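Local coordinates for protein putative secreted glycosylhydrolase (Parabacteroides distasonis ATCC 8503, PDB 3IMM) that is probably a glycoside hydrolase of the 3-keto-disaccharide hydrolase family, with a concanavalin-like beta sandwich that holds a sodium ion in this crystal, at residues A[43-48]-A[175-180]; A[80-85]-A[102-107]. One frame throughout, in Å; residues are numbered along the deposited sequence.

Interaction 1: A[43-48]-A[175-180]; sequences KDEYEN and PTKGFI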
loop_
_atom_site.group_PDB
_atom_site.type_symbol
_atom_site.label_atom_id
_atom_site.label_comp_id
_atom_site.label_asym_id
_atom_site.label_seq_id
_atom_site.Cartn_x
_atom_site.Cartn_y
_atom_site.Cartn_z
ATOM N N LYS A 43 -12.092 9.329 4.312
ATOM C CA LYS A 43 -13.135 9.539 5.294
ATOM C C LYS A 43 -14.206 8.442 5.177
ATOM O O LYS A 43 -14.971 8.199 6.125
ATOM C CB LYS A 43 -13.795 10.911 5.095
ATOM C CG LYS A 43 -12.970 12.104 5.533
ATOM C CD LYS A 43 -13.838 13.379 5.382
ATOM C CE LYS A 43 -13.156 14.583 5.963
ATOM N NZ LYS A 43 -13.877 15.758 5.533
ATOM N N ASP A 44 -14.235 7.784 4.017
ATOM C CA ASP A 44 -15.224 6.756 3.678
ATOM C C ASP A 44 -14.582 5.371 3.470
ATOM O O ASP A 44 -13.395 5.263 3.207
ATOM C CB ASP A 44 -15.952 7.146 2.380
ATOM C CG ASP A 44 -16.661 8.474 2.476
ATOM O OD1 ASP A 44 -17.190 8.804 3.561
ATOM O OD2 ASP A 44 -16.694 9.181 1.443
ATOM N N GLU A 45 -15.392 4.323 3.584
ATOM C CA GLU A 45 -14.940 2.948 3.372
ATOM C C GLU A 45 -15.218 2.519 1.948
ATOM O O GLU A 45 -16.158 2.998 1.308
ATOM C CB GLU A 45 -15.611 1.989 4.348
ATOM C CG GLU A 45 -15.319 2.328 5.819
ATOM C CD GLU A 45 -15.862 1.309 6.787
ATOM O OE1 GLU A 45 -15.558 0.125 6.638
ATOM O OE2 GLU A 45 -16.588 1.691 7.712
ATOM N N TYR A 46 -14.347 1.653 1.451
ATOM C CA TYR A 46 -14.398 1.149 0.095
ATOM C C TYR A 46 -14.249 -0.373 0.059
ATOM O O TYR A 46 -13.491 -0.956 0.827
ATOM C CB TYR A 46 -13.259 1.739 -0.704
ATOM C CG TYR A 46 -13.426 3.184 -0.972
ATOM C CD1 TYR A 46 -14.135 3.616 -2.090
ATOM C CD2 TYR A 46 -12.904 4.142 -0.106
ATOM C CE1 TYR A 46 -14.310 4.939 -2.352
ATOM C CE2 TYR A 46 -13.062 5.491 -0.378
ATOM C CZ TYR A 46 -13.768 5.888 -1.498
ATOM O OH TYR A 46 -13.960 7.248 -1.760
ATOM N N GLU A 47 -14.973 -0.982 -0.861
ATOM C CA GLU A 47 -14.785 -2.369 -1.253
ATOM C C GLU A 47 -15.037 -2.463 -2.748
ATOM O O GLU A 47 -15.708 -1.572 -3.337
ATOM C CB GLU A 47 -15.748 -3.293 -0.511
ATOM C CG GLU A 47 -17.206 -2.943 -0.689
ATOM C CD GLU A 47 -18.113 -3.866 0.090
ATOM O OE1 GLU A 47 -17.612 -4.877 0.656
ATOM O OE2 GLU A 47 -19.335 -3.586 0.129
ATOM N N ASN A 48 -14.513 -3.512 -3.369
ATOM C CA ASN A 48 -14.822 -3.784 -4.798
ATOM C C ASN A 48 -14.466 -2.591 -5.672
ATOM O O ASN A 48 -15.304 -1.992 -6.351
ATOM C CB ASN A 48 -16.297 -4.186 -4.964
ATOM C CG ASN A 48 -16.596 -5.478 -4.257
ATOM O OD1 ASN A 48 -15.795 -6.426 -4.329
ATOM N ND2 ASN A 48 -17.728 -5.533 -3.555
ATOM N N PRO A 175 -12.080 -8.790 7.095
ATOM C CA PRO A 175 -13.043 -8.091 6.244
ATOM C C PRO A 175 -12.393 -7.481 4.991
ATOM O O PRO A 175 -11.221 -7.044 5.034
ATOM C CB PRO A 175 -13.581 -6.979 7.161
ATOM C CG PRO A 175 -13.354 -7.490 8.565
ATOM C CD PRO A 175 -12.093 -8.290 8.490
ATOM N N THR A 176 -13.189 -7.380 3.920
ATOM C CA THR A 176 -12.730 -6.928 2.626
ATOM C C THR A 176 -13.409 -5.593 2.255
ATOM O O THR A 176 -13.795 -5.327 1.110
ATOM C CB THR A 176 -12.917 -8.049 1.604
ATOM O OG1 THR A 176 -14.317 -8.358 1.447
ATOM C CG2 THR A 176 -12.148 -9.285 2.077
ATOM N N LYS A 177 -13.558 -4.777 3.283
ATOM C CA LYS A 177 -14.097 -3.433 3.198
ATOM C C LYS A 177 -13.449 -2.613 4.318
ATOM O O LYS A 177 -13.341 -3.086 5.455
ATOM C CB LYS A 177 -15.629 -3.456 3.390
ATOM C CG LYS A 177 -16.231 -2.045 3.579
ATOM C CD LYS A 177 -17.762 -1.985 3.498
ATOM C CE LYS A 177 -18.227 -0.577 3.831
ATOM N NZ LYS A 177 -19.720 -0.429 3.942
ATOM N N GLY A 178 -13.068 -1.382 4.012
ATOM C CA GLY A 178 -12.617 -0.439 5.038
ATOM C C GLY A 178 -11.967 0.786 4.434
ATOM O O GLY A 178 -12.062 1.043 3.230
ATOM N N PHE A 179 -11.268 1.529 5.277
ATOM C CA PHE A 179 -10.660 2.776 4.851
ATOM C C PHE A 179 -9.400 2.461 4.034
ATOM O O PHE A 179 -8.831 1.379 4.175
ATOM C CB PHE A 179 -10.330 3.658 6.049
ATOM C CG PHE A 179 -11.513 3.951 6.915
ATOM C CD1 PHE A 179 -12.359 4.987 6.611
ATOM C CD2 PHE A 179 -11.795 3.172 8.023
ATOM C CE1 PHE A 179 -13.439 5.252 7.401
ATOM C CE2 PHE A 179 -12.891 3.447 8.837
ATOM C CZ PHE A 179 -13.707 4.481 8.512
ATOM N N ILE A 180 -9.029 3.426 3.183
ATOM C CA ILE A 180 -7.806 3.415 2.437
ATOM C C ILE A 180 -6.879 4.493 3.009
ATOM O O ILE A 180 -7.314 5.594 3.368
ATOM C CB ILE A 180 -8.072 3.601 0.903
ATOM C CG1 ILE A 180 -8.944 2.464 0.377
ATOM C CG2 ILE A 180 -6.782 3.636 0.143
ATOM C CD1 ILE A 180 -9.435 2.602 -1.081
HETATM O O HOH W 1 -16.332 -7.008 0.103
HETATM O O HOH W 2 -13.368 -5.590 -1.746
#
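E45 lays its CG over the centre of the F179 ring, 3.8 Å from that carbon to the ring centroid, beside an isolated antiparallel beta bridge of the concanavalin-like sandwich. CG stands anti to the carbonyl carbon (chi1 -60°), which sets it over the ring. The bridge is the hydrogen-bonded pair of Y46 with G178: Y46 N reaches G178 O at 3.0 Å, and G178 N returns to Y46 O at 3.2 Å. G178 has an almost fully stretched backbone (phi 168°, psi -165°), a shape glycine adopts readily. The tight part lies beside this bridge. F179 CE1 sits 3.6 Å from K43 O, which approaches at the ring's edge, and I180 CD1 meets Y46 CD2 at 3.9 Å, where I180 also packs on L51 and I198 of the facing sheet. Replacing F179 by an alanine would probably leave E45 CG without the flat apolar face it rests on and let that side chain turn more freely. The solvent side is looser. There K177, extended, passes between E45 and E47, but K177 NZ stays 5.0 Å from E45 OE1 and equally far from E47 OE2, so any attraction is probably long-range, as suits exposed charges. At the far end one water joins E47 OE1 to T176 OG1; a second accepts from N48 N at 2.9 Å and donates to T176 O.

Interaction 2: A[80-85]-A[102-107]; sequences VEIQIA and GAIYGH. With NA (sodium ion), chain D.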
loop_
_atom_site.group_PDB
_atom_site.type_symbol
_atom_site.label_atom_id
_atom_site.label_comp_id
_atom_site.label_asym_id
_atom_site.label_seq_id
_atom_site.Cartn_x
_atom_site.Cartn_y
_atom_site.Cartn_z
ATOM N N VAL A 80 -4.823 -4.541 5.227
ATOM C CA VAL A 80 -3.885 -5.150 4.285
ATOM C C VAL A 80 -2.981 -4.049 3.725
ATOM O O VAL A 80 -3.463 -2.935 3.394
ATOM C CB VAL A 80 -4.667 -5.849 3.153
ATOM C CG1 VAL A 80 -3.719 -6.354 2.076
ATOM C CG2 VAL A 80 -5.560 -6.921 3.765
ATOM N N GLU A 81 -1.680 -4.334 3.643
ATOM C CA GLU A 81 -0.703 -3.373 3.142
ATOM C C GLU A 81 0.002 -3.887 1.883
ATOM O O GLU A 81 0.606 -4.980 1.852
ATOM C CB GLU A 81 0.356 -3.035 4.184
ATOM C CG GLU A 81 1.438 -2.140 3.651
ATOM C CD GLU A 81 2.498 -1.857 4.692
ATOM O OE1 GLU A 81 2.544 -2.578 5.714
ATOM O OE2 GLU A 81 3.295 -0.923 4.464
ATOM N N ILE A 82 -0.118 -3.063 0.847
ATOM C CA ILE A 82 0.602 -3.234 -0.386
ATOM C C ILE A 82 1.907 -2.468 -0.229
ATOM O O ILE A 82 1.916 -1.254 -0.095
ATOM C CB ILE A 82 -0.154 -2.723 -1.618
ATOM C CG1 ILE A 82 -1.481 -3.484 -1.827
ATOM C CG2 ILE A 82 0.758 -2.967 -2.872
ATOM C CD1 ILE A 82 -2.624 -3.174 -0.863
ATOM N N GLN A 83 3.001 -3.220 -0.198
ATOM C CA GLN A 83 4.326 -2.650 -0.013
ATOM C C GLN A 83 4.749 -1.731 -1.159
ATOM O O GLN A 83 4.603 -2.071 -2.338
ATOM C CB GLN A 83 5.332 -3.795 0.061
ATOM C CG GLN A 83 6.767 -3.405 0.314
ATOM C CD GLN A 83 7.045 -2.990 1.725
ATOM O OE1 GLN A 83 6.132 -2.696 2.489
ATOM N NE2 GLN A 83 8.319 -2.985 2.092
ATOM N N ILE A 84 5.349 -0.602 -0.802
ATOM C CA ILE A 84 6.051 0.255 -1.753
ATOM C C ILE A 84 7.455 0.375 -1.244
ATOM O O ILE A 84 7.667 0.726 -0.090
ATOM C CB ILE A 84 5.445 1.677 -1.873
ATOM C CG1 ILE A 84 4.081 1.630 -2.499
ATOM C CG2 ILE A 84 6.332 2.550 -2.756
ATOM C CD1 ILE A 84 3.374 2.956 -2.493
ATOM N N ALA A 85 8.426 0.051 -2.087
ATOM C CA ALA A 85 9.794 0.006 -1.643
ATOM C C ALA A 85 10.741 0.254 -2.790
ATOM O O ALA A 85 10.472 -0.100 -3.932
ATOM C CB ALA A 85 10.119 -1.366 -0.960
ATOM N N GLY A 102 5.295 -3.783 -4.424
ATOM C CA GLY A 102 4.103 -4.444 -4.940
ATOM C C GLY A 102 3.786 -5.749 -4.221
ATOM O O GLY A 102 2.814 -6.384 -4.535
ATOM N N ALA A 103 4.594 -6.140 -3.239
ATOM C CA ALA A 103 4.231 -7.247 -2.402
ATOM C C ALA A 103 3.060 -6.891 -1.489
ATOM O O ALA A 103 2.773 -5.722 -1.246
ATOM C CB ALA A 103 5.399 -7.693 -1.581
ATOM N N ILE A 104 2.427 -7.928 -0.948
ATOM C CA ILE A 104 1.521 -7.779 0.201
ATOM C C ILE A 104 2.384 -7.968 1.429
ATOM O O ILE A 104 2.884 -9.091 1.735
ATOM C CB ILE A 104 0.322 -8.766 0.173
ATOM C CG1 ILE A 104 -0.340 -8.763 -1.190
ATOM C CG2 ILE A 104 -0.733 -8.414 1.281
ATOM C CD1 ILE A 104 -0.897 -7.364 -1.545
ATOM N N TYR A 105 2.635 -6.849 2.102
ATOM C CA TYR A 105 3.661 -6.783 3.106
ATOM C C TYR A 105 3.411 -7.842 4.154
ATOM O O TYR A 105 2.302 -7.983 4.661
ATOM C CB TYR A 105 3.789 -5.418 3.800
ATOM C CG TYR A 105 4.806 -5.496 4.889
ATOM C CD1 TYR A 105 6.150 -5.497 4.575
ATOM C CD2 TYR A 105 4.436 -5.685 6.232
ATOM C CE1 TYR A 105 7.118 -5.658 5.556
ATOM C CE2 TYR A 105 5.402 -5.838 7.218
ATOM C CZ TYR A 105 6.741 -5.798 6.866
ATOM O OH TYR A 105 7.721 -5.931 7.793
ATOM N N GLY A 106 4.463 -8.564 4.477
ATOM C CA GLY A 106 4.394 -9.634 5.494
ATOM C C GLY A 106 3.693 -10.920 5.121
ATOM O O GLY A 106 3.683 -11.889 5.935
ATOM N N HIS A 107 3.176 -10.982 3.883
ATOM C CA HIS A 107 2.245 -12.043 3.472
ATOM C C HIS A 107 2.534 -12.734 2.137
ATOM O O HIS A 107 2.360 -13.964 2.014
ATOM C CB HIS A 107 0.807 -11.505 3.506
ATOM C CG HIS A 107 0.339 -11.193 4.892
ATOM N ND1 HIS A 107 0.618 -9.999 5.528
ATOM C CD2 HIS A 107 -0.339 -11.951 5.789
ATOM C CE1 HIS A 107 0.108 -10.032 6.745
ATOM N NE2 HIS A 107 -0.472 -11.208 6.930
HETATM NA NA NA D . 5.956 -0.827 3.998
HETATM O O HOH W 3 -0.525 -6.759 4.403
#
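Y105 packs beside two side chains that hold the sodium ion, E81 and Q83. The carbonyl oxygen Q83 OE1 binds the metal at 2.4 Å and comes 3.5 Å from Y105 CD1, its amide plane turned only 25° from the ring. E81, extended, lies alongside Y105 and points the same way; its carboxylate divides the work, OE2 binding sodium at 2.7 Å while OE1 rests 3.6 Å from Y105 CB. A carboxylate and an amide oxygen, both hard donors, suit sodium, and N62 OD1 and S63 O complete its protein ligands. In Q83 the chain bends at chi2 (75°), which turns CD back from a straight course; NE2 is held by E99 O, fixing the rotation of the amide, while Q183 NE2 donates to E81 OE2.

Behind these side chains the backbones are laced together. Y105 N gives its hydrogen to E81 O at 2.8 Å, Q83 N to A103 O at 2.7 Å, and G102 N to Q83 O at 2.8 Å. G102 has a positive phi (87°), which favours glycine. On the other side of strand 80-85, V80 CG1 and I82 CG1 meet I104 CG2 and CD1 respectively, and the branched I104 side chain also touches T144 and M146 of strand 141-147.

Farther out, H107 ND1 donates to Y105 O at 2.8 Å, and a water bridges that same oxygen to E81 N. The H107 ring stacks on F171, and H107 N bonds back to I104 O, closing a turn, while Y98 meets the Y105 ring edge-to-face. The whole is a sodium site built on neighbouring antiparallel strands, 62-69 and 80-85, of a concanavalin-like sandwich, with loop 102-107 pinned along the latter, an outermost strand of its sheet.

In the fold
Both contacts reach the five-stranded antiparallel sheet, and strand 62-69 is their common neighbour: F179 of interaction 1 bonds through its backbone to C69, and V80 of interaction 2 to V67. Their centres lie about 17 Å apart and their nearest atoms about 6 Å apart, so they do not touch. Interaction 2 is nested within the chain loop that interaction 1 closes. They differ in setting: 43-48 with 175-180 is a surface contact that fastens a loop beside strand 179-182, whereas 80-85 with 102-107 is buried near the centre of the chain. The sodium ion belongs to interaction 2; interaction 1 contributes no ligand, though its strand 179-182 neighbours the ligand-bearing strand 62-69.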